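Local coordinates for oligopeptide-binding protein appA (Bacillus subtilis, PDB 1XOC) that binds oligopeptides outside the membrane as the receptor component of an ABC permease and hands them on for uptake into the cell, at residues 230-235 and 251-256; 424-429 and 468-473. All blocks are in the same frame, centred on the assembly; numbering follows the deposited sequence.

How the contacts relate
The two contacts lie on opposite sides of the centre of the single chain, with their centres 42 Å apart and about 30 Å between nearest atoms. Contact 1 comes first along the sequence and closes before contact 2 opens. It joins the end of helix 225-234 to the loop between helix 247-250 and strand 256-262, far out on the fold. Contact 2 is buried and sets the lead-in to helix 428-431 against helix 463-480. A mixed sheet relates them: strand 483-496, which follows helix 463-480, pairs with strand 256-262, and strand 414-420 of the same sheet leads toward segment 424-429. Contact 1 thus fastens a peripheral turn, contact 2 an interior helix lead-in.

Contact 1 (230-235 and 251-256); sequences AQLQAG and EKFNNL
Gln233 and Phe253 bring the backbones closest, their CA atoms 5.6 Å apart, where the last turn of helix 225-234 passes an irregular loop. Gly235 ends that helix in a Schellman motif, and Gly235 N bonds back to Leu232 O. Phe253 opens a type II beta turn that closes at Leu256, the first residue of strand 256-262. A water ties the two backbones together, donating to Gln233 O at 2.9 Å and accepting from Asn254 N at 3.0 Å. In the solute-binding fold this joins a helix end to the turn entering a strand of the mixed sheet. The Phe253 ring carries most of the contact. Gln233 CB sits over one face as a CH-pi contact, 3.7 Å from the ring centroid and 13° off its normal. With CG anti to the backbone N (chi1 -175°), the extended Gln233 side chain runs outward from over the ring centre past the CE1 side, leaving OE1 3.5 Å from Phe253 CE1; amide and ring planes are 38° apart. Leu232 CD2 meets the ring edge at Phe253 CD2, 4.2 Å away, while Leu232 CG touches Leu256 CD1 at 3.7 Å. Leu232, buried, also packs on Val242.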
loop_
_atom_site.group_PDB
_atom_site.type_symbol
_atom_site.label_atom_id
_atom_site.label_comp_id
_atom_site.label_asym_id
_atom_site.label_seq_id
_atom_site.Cartn_x
_atom_site.Cartn_y
_atom_site.Cartn_z
ATOM N N ALA A 230 23.760 -2.841 7.374
ATOM C CA ALA A 230 24.812 -3.042 8.373
ATOM C C ALA A 230 24.328 -3.810 9.609
ATOM O O ALA A 230 25.064 -4.643 10.142
ATOM C CB ALA A 230 25.387 -1.715 8.800
ATOM N N GLN A 231 23.114 -3.526 10.083
ATOM C CA GLN A 231 22.567 -4.253 11.237
ATOM C C GLN A 231 22.294 -5.705 10.919
ATOM O O GLN A 231 22.470 -6.567 11.767
ATOM C CB GLN A 231 21.309 -3.601 11.757
ATOM C CG GLN A 231 21.607 -2.267 12.412
ATOM C CD GLN A 231 20.469 -1.720 13.214
ATOM O OE1 GLN A 231 20.343 -0.496 13.367
ATOM N NE2 GLN A 231 19.624 -2.590 13.718
ATOM N N LEU A 232 21.827 -5.959 9.698
ATOM C CA LEU A 232 21.624 -7.310 9.203
ATOM C C LEU A 232 22.925 -8.120 9.213
ATOM O O LEU A 232 22.958 -9.264 9.679
ATOM C CB LEU A 232 21.064 -7.229 7.780
ATOM C CG LEU A 232 20.550 -8.542 7.224
ATOM C CD1 LEU A 232 19.368 -9.094 7.954
ATOM C CD2 LEU A 232 20.197 -8.332 5.736
ATOM N N GLN A 233 23.997 -7.521 8.705
ATOM C CA GLN A 233 25.332 -8.132 8.757
ATOM C C GLN A 233 25.744 -8.487 10.188
ATOM O O GLN A 233 26.328 -9.541 10.430
ATOM C CB GLN A 233 26.370 -7.194 8.142
ATOM C CG GLN A 233 27.771 -7.807 8.045
ATOM C CD GLN A 233 28.749 -6.913 7.309
ATOM O OE1 GLN A 233 29.511 -7.377 6.446
ATOM N NE2 GLN A 233 28.744 -5.618 7.649
ATOM N N ALA A 234 25.442 -7.595 11.125
ATOM C CA ALA A 234 25.875 -7.748 12.516
ATOM C C ALA A 234 24.987 -8.691 13.306
ATOM O O ALA A 234 25.358 -9.105 14.396
ATOM C CB ALA A 234 25.914 -6.385 13.210
ATOM N N GLY A 235 23.818 -9.030 12.796
ATOM C CA GLY A 235 22.869 -9.840 13.548
ATOM C C GLY A 235 21.955 -9.079 14.475
ATOM O O GLY A 235 21.225 -9.680 15.251
ATOM N N GLU A 251 24.251 -11.411 0.342
ATOM C CA GLU A 251 24.225 -12.847 0.140
ATOM C C GLU A 251 25.426 -13.536 0.792
ATOM O O GLU A 251 25.380 -14.738 1.007
ATOM C CB GLU A 251 24.097 -13.218 -1.354
ATOM C CG GLU A 251 25.327 -13.066 -2.164
ATOM C CD GLU A 251 25.209 -13.675 -3.581
ATOM O OE1 GLU A 251 24.409 -14.623 -3.785
ATOM O OE2 GLU A 251 25.934 -13.196 -4.476
ATOM N N LYS A 252 26.476 -12.778 1.113
ATOM C CA LYS A 252 27.646 -13.296 1.813
ATOM C C LYS A 252 27.519 -13.283 3.338
ATOM O O LYS A 252 28.367 -13.863 4.026
ATOM C CB LYS A 252 28.850 -12.453 1.453
ATOM C CG LYS A 252 29.238 -12.510 -0.009
ATOM C CD LYS A 252 30.395 -11.541 -0.283
ATOM C CE LYS A 252 30.750 -11.477 -1.763
ATOM N NZ LYS A 252 31.513 -12.686 -2.239
ATOM N N PHE A 253 26.494 -12.622 3.868
ATOM C CA PHE A 253 26.346 -12.463 5.318
ATOM C C PHE A 253 26.093 -13.810 5.962
ATOM O O PHE A 253 25.470 -14.697 5.377
ATOM C CB PHE A 253 25.168 -11.559 5.689
ATOM C CG PHE A 253 25.327 -10.113 5.302
ATOM C CD1 PHE A 253 26.537 -9.589 4.890
ATOM C CD2 PHE A 253 24.230 -9.266 5.377
ATOM C CE1 PHE A 253 26.657 -8.244 4.540
ATOM C CE2 PHE A 253 24.335 -7.920 5.035
ATOM C CZ PHE A 253 25.540 -7.412 4.610
ATOM N N ASN A 254 26.527 -13.937 7.208
ATOM C CA ASN A 254 26.415 -15.216 7.891
ATOM C C ASN A 254 24.998 -15.464 8.370
ATOM O O ASN A 254 24.292 -14.537 8.792
ATOM C CB ASN A 254 27.370 -15.293 9.078
ATOM C CG ASN A 254 28.832 -15.157 8.663
ATOM O OD1 ASN A 254 29.519 -14.241 9.108
ATOM N ND2 ASN A 254 29.302 -16.051 7.795
ATOM N N ASN A 255 24.608 -16.729 8.298
ATOM C CA ASN A 255 23.399 -17.234 8.922
ATOM C C ASN A 255 22.115 -16.759 8.214
ATOM O O ASN A 255 21.070 -16.715 8.837
ATOM C CB ASN A 255 23.359 -16.872 10.419
ATOM C CG ASN A 255 24.602 -17.377 11.209
ATOM O OD1 ASN A 255 25.267 -16.606 11.922
ATOM N ND2 ASN A 255 24.906 -18.675 11.080
ATOM N N LEU A 256 22.201 -16.423 6.921
ATOM C CA LEU A 256 21.043 -15.863 6.184
ATOM C C LEU A 256 20.857 -16.463 4.801
ATOM O O LEU A 256 21.799 -16.930 4.187
ATOM C CB LEU A 256 21.158 -14.332 6.041
ATOM C CG LEU A 256 21.111 -13.497 7.338
ATOM C CD1 LEU A 256 21.589 -12.054 7.097
ATOM C CD2 LEU A 256 19.742 -13.486 7.972
HETATM O O HOH W 1 27.529 -11.414 8.513
#

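Contact 2 (424-429 and 468-473)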
loop_
_atom_site.group_PDB
_atom_site.type_symbol
_atom_site.label_atom_id
_atom_site.label_comp_id
_atom_site.label_asym_id
_atom_site.label_seq_id
_atom_site.Cartn_x
_atom_site.Cartn_y
_atom_site.Cartn_z
ATOM N N PHE A 424 -7.228 -7.405 -5.457
ATOM C CA PHE A 424 -8.348 -7.358 -6.386
ATOM C C PHE A 424 -8.185 -6.113 -7.217
ATOM O O PHE A 424 -8.201 -4.999 -6.708
ATOM C CB PHE A 424 -9.681 -7.332 -5.655
ATOM C CG PHE A 424 -10.860 -7.345 -6.562
ATOM C CD1 PHE A 424 -11.181 -8.494 -7.245
ATOM C CD2 PHE A 424 -11.629 -6.204 -6.754
ATOM C CE1 PHE A 424 -12.284 -8.540 -8.110
ATOM C CE2 PHE A 424 -12.724 -6.241 -7.630
ATOM C CZ PHE A 424 -13.039 -7.404 -8.293
ATOM N N PRO A 425 -7.995 -6.286 -8.524
ATOM C CA PRO A 425 -7.592 -5.170 -9.373
ATOM C C PRO A 425 -8.759 -4.230 -9.671
ATOM O O PRO A 425 -9.676 -4.600 -10.394
ATOM C CB PRO A 425 -7.093 -5.881 -10.635
ATOM C CG PRO A 425 -7.941 -7.088 -10.716
ATOM C CD PRO A 425 -8.122 -7.538 -9.290
ATOM N N ASP A 426 -8.728 -3.031 -9.088
ATOM C CA ASP A 426 -9.756 -1.999 -9.336
ATOM C C ASP A 426 -9.109 -0.627 -9.010
ATOM O O ASP A 426 -8.726 -0.340 -7.843
ATOM C CB ASP A 426 -11.058 -2.261 -8.526
ATOM C CG ASP A 426 -12.175 -1.202 -8.789
ATOM O OD1 ASP A 426 -13.354 -1.372 -8.322
ATOM O OD2 ASP A 426 -11.893 -0.209 -9.496
ATOM N N GLN A 427 -8.984 0.192 -10.061
ATOM C CA GLN A 427 -8.306 1.489 -10.045
ATOM C C GLN A 427 -9.168 2.614 -9.479
ATOM O O GLN A 427 -8.690 3.730 -9.315
ATOM C CB GLN A 427 -7.940 1.888 -11.478
ATOM C CG GLN A 427 -7.053 0.907 -12.218
ATOM C CD GLN A 427 -5.840 0.572 -11.460
ATOM O OE1 GLN A 427 -5.521 -0.614 -11.260
ATOM N NE2 GLN A 427 -5.147 1.602 -10.981
ATOM N N TYR A 428 -10.437 2.328 -9.228
ATOM C CA TYR A 428 -11.386 3.313 -8.715
ATOM C C TYR A 428 -10.844 4.001 -7.444
ATOM O O TYR A 428 -10.952 5.212 -7.301
ATOM C CB TYR A 428 -12.713 2.617 -8.432
ATOM C CG TYR A 428 -13.799 3.476 -7.855
ATOM C CD1 TYR A 428 -14.798 4.021 -8.649
ATOM C CD2 TYR A 428 -13.862 3.697 -6.481
ATOM C CE1 TYR A 428 -15.813 4.782 -8.087
ATOM C CE2 TYR A 428 -14.868 4.451 -5.923
ATOM C CZ TYR A 428 -15.827 5.000 -6.727
ATOM O OH TYR A 428 -16.839 5.744 -6.149
ATOM N N ASP A 429 -10.272 3.223 -6.521
ATOM C CA ASP A 429 -9.868 3.750 -5.221
ATOM C C ASP A 429 -8.828 4.850 -5.357
ATOM O O ASP A 429 -8.768 5.752 -4.526
ATOM C CB ASP A 429 -9.318 2.622 -4.303
ATOM C CG ASP A 429 -10.402 1.688 -3.776
ATOM O OD1 ASP A 429 -11.602 1.968 -3.994
ATOM O OD2 ASP A 429 -10.060 0.656 -3.101
ATOM N N LYS A 468 -11.496 -6.875 -20.248
ATOM C CA LYS A 468 -11.603 -6.275 -21.576
ATOM C C LYS A 468 -11.978 -4.807 -21.468
ATOM O O LYS A 468 -11.387 -3.967 -22.130
ATOM C CB LYS A 468 -12.627 -7.024 -22.427
ATOM C CG LYS A 468 -12.605 -6.676 -23.926
ATOM C CD LYS A 468 -11.484 -7.427 -24.653
ATOM C CE LYS A 468 -11.020 -6.721 -25.931
ATOM N NZ LYS A 468 -9.521 -6.784 -26.081
ATOM N N GLU A 469 -12.950 -4.500 -20.617
ATOM C CA GLU A 469 -13.354 -3.114 -20.390
ATOM C C GLU A 469 -12.253 -2.319 -19.693
ATOM O O GLU A 469 -12.126 -1.107 -19.901
ATOM C CB GLU A 469 -14.651 -3.052 -19.579
ATOM C CG GLU A 469 -15.895 -3.268 -20.452
ATOM C CD GLU A 469 -16.282 -2.027 -21.258
ATOM O OE1 GLU A 469 -16.192 -0.908 -20.689
ATOM O OE2 GLU A 469 -16.693 -2.169 -22.436
ATOM N N TYR A 470 -11.450 -2.995 -18.870
ATOM C CA TYR A 470 -10.323 -2.331 -18.215
ATOM C C TYR A 470 -9.221 -1.909 -19.175
ATOM O O TYR A 470 -8.471 -0.996 -18.866
ATOM C CB TYR A 470 -9.770 -3.141 -17.021
ATOM C CG TYR A 470 -10.056 -2.415 -15.730
ATOM C CD1 TYR A 470 -11.210 -2.663 -15.002
ATOM C CD2 TYR A 470 -9.207 -1.416 -15.283
ATOM C CE1 TYR A 470 -11.502 -1.947 -13.839
ATOM C CE2 TYR A 470 -9.488 -0.701 -14.134
ATOM C CZ TYR A 470 -10.633 -0.968 -13.402
ATOM O OH TYR A 470 -10.927 -0.250 -12.233
ATOM N N GLU A 471 -9.120 -2.522 -20.348
ATOM C CA GLU A 471 -8.165 -2.021 -21.351
ATOM C C GLU A 471 -8.388 -0.520 -21.649
ATOM O O GLU A 471 -7.437 0.251 -21.772
ATOM C CB GLU A 471 -8.263 -2.825 -22.648
ATOM C CG GLU A 471 -7.755 -4.255 -22.537
ATOM C CD GLU A 471 -8.030 -5.100 -23.789
ATOM O OE1 GLU A 471 -8.579 -4.577 -24.798
ATOM O OE2 GLU A 471 -7.703 -6.313 -23.762
ATOM N N GLN A 472 -9.651 -0.114 -21.754
ATOM C CA GLN A 472 -9.988 1.285 -21.984
ATOM C C GLN A 472 -9.587 2.186 -20.832
ATOM O O GLN A 472 -9.195 3.317 -21.048
ATOM C CB GLN A 472 -11.487 1.450 -22.202
ATOM C CG GLN A 472 -12.015 0.764 -23.417
ATOM C CD GLN A 472 -13.489 1.033 -23.602
ATOM O OE1 GLN A 472 -13.909 2.191 -23.688
ATOM N NE2 GLN A 472 -14.289 -0.031 -23.661
ATOM N N ILE A 473 -9.729 1.703 -19.606
ATOM C CA ILE A 473 -9.370 2.494 -18.422
ATOM C C ILE A 473 -7.857 2.706 -18.389
ATOM O O ILE A 473 -7.381 3.820 -18.191
ATOM C CB ILE A 473 -9.874 1.823 -17.130
ATOM C CG1 ILE A 473 -11.392 1.898 -17.061
ATOM C CG2 ILE A 473 -9.296 2.511 -15.900
ATOM C CD1 ILE A 473 -12.045 0.923 -16.058
HETATM O O HOH W 2 -13.461 0.005 -11.490
#
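Tyr470 reaches from helix 463-480 to the backbone of Gln427, and the polar contacts gather at its hydroxyl. Gln427 N donates to Tyr470 OH at 2.9 Å, with an N-H...O angle of 152°. Asp426 OD2 lies equally near, 2.9 Å from Tyr470 OH, and its carboxylate plane stands 76° from the ring. A water lies between the same two oxygens, 2.7 Å from Tyr470 OH and unusually close to Asp426 OD2. Asp426 also works within its own segment. Its CB points away from the helix, yet CG anti to the backbone N (chi1 -179°) brings the carboxylate round so that OD2 accepts from Tyr428 N at 2.9 Å, from above the carboxylate plane. This is a capping bond in the turn that leads into helix 428-431, made by the same oxygen that lies beside the Tyr470 hydroxyl. The other, OD1, forms a salt bridge with Lys458, a pairing that probably favours the charged aspartate; Lys458 also makes a cation-pi contact with the Tyr428 ring.

Apolar contact falls at the edge and on one face of the Tyr470 ring. Gln427 CG comes to 3.5 Å from Tyr470 CE2 at the edge, near the ring plane; a bend at chi2 then carries the Gln427 chain onward, leaving its amide turned steeply to the ring. Ile473, one turn further along the helix, lays CD1 over the ring centre, 3.4 Å above its plane. Helix 448-457 closes in beside them, with Ala457 against Tyr470 and both Leu453 and Met454 against Ile473. Nearby, Tyr466 of the Tyr470 helix packs its ring against that of Tyr470, and its hydroxyl donates a hydrogen bond to Pro425 O.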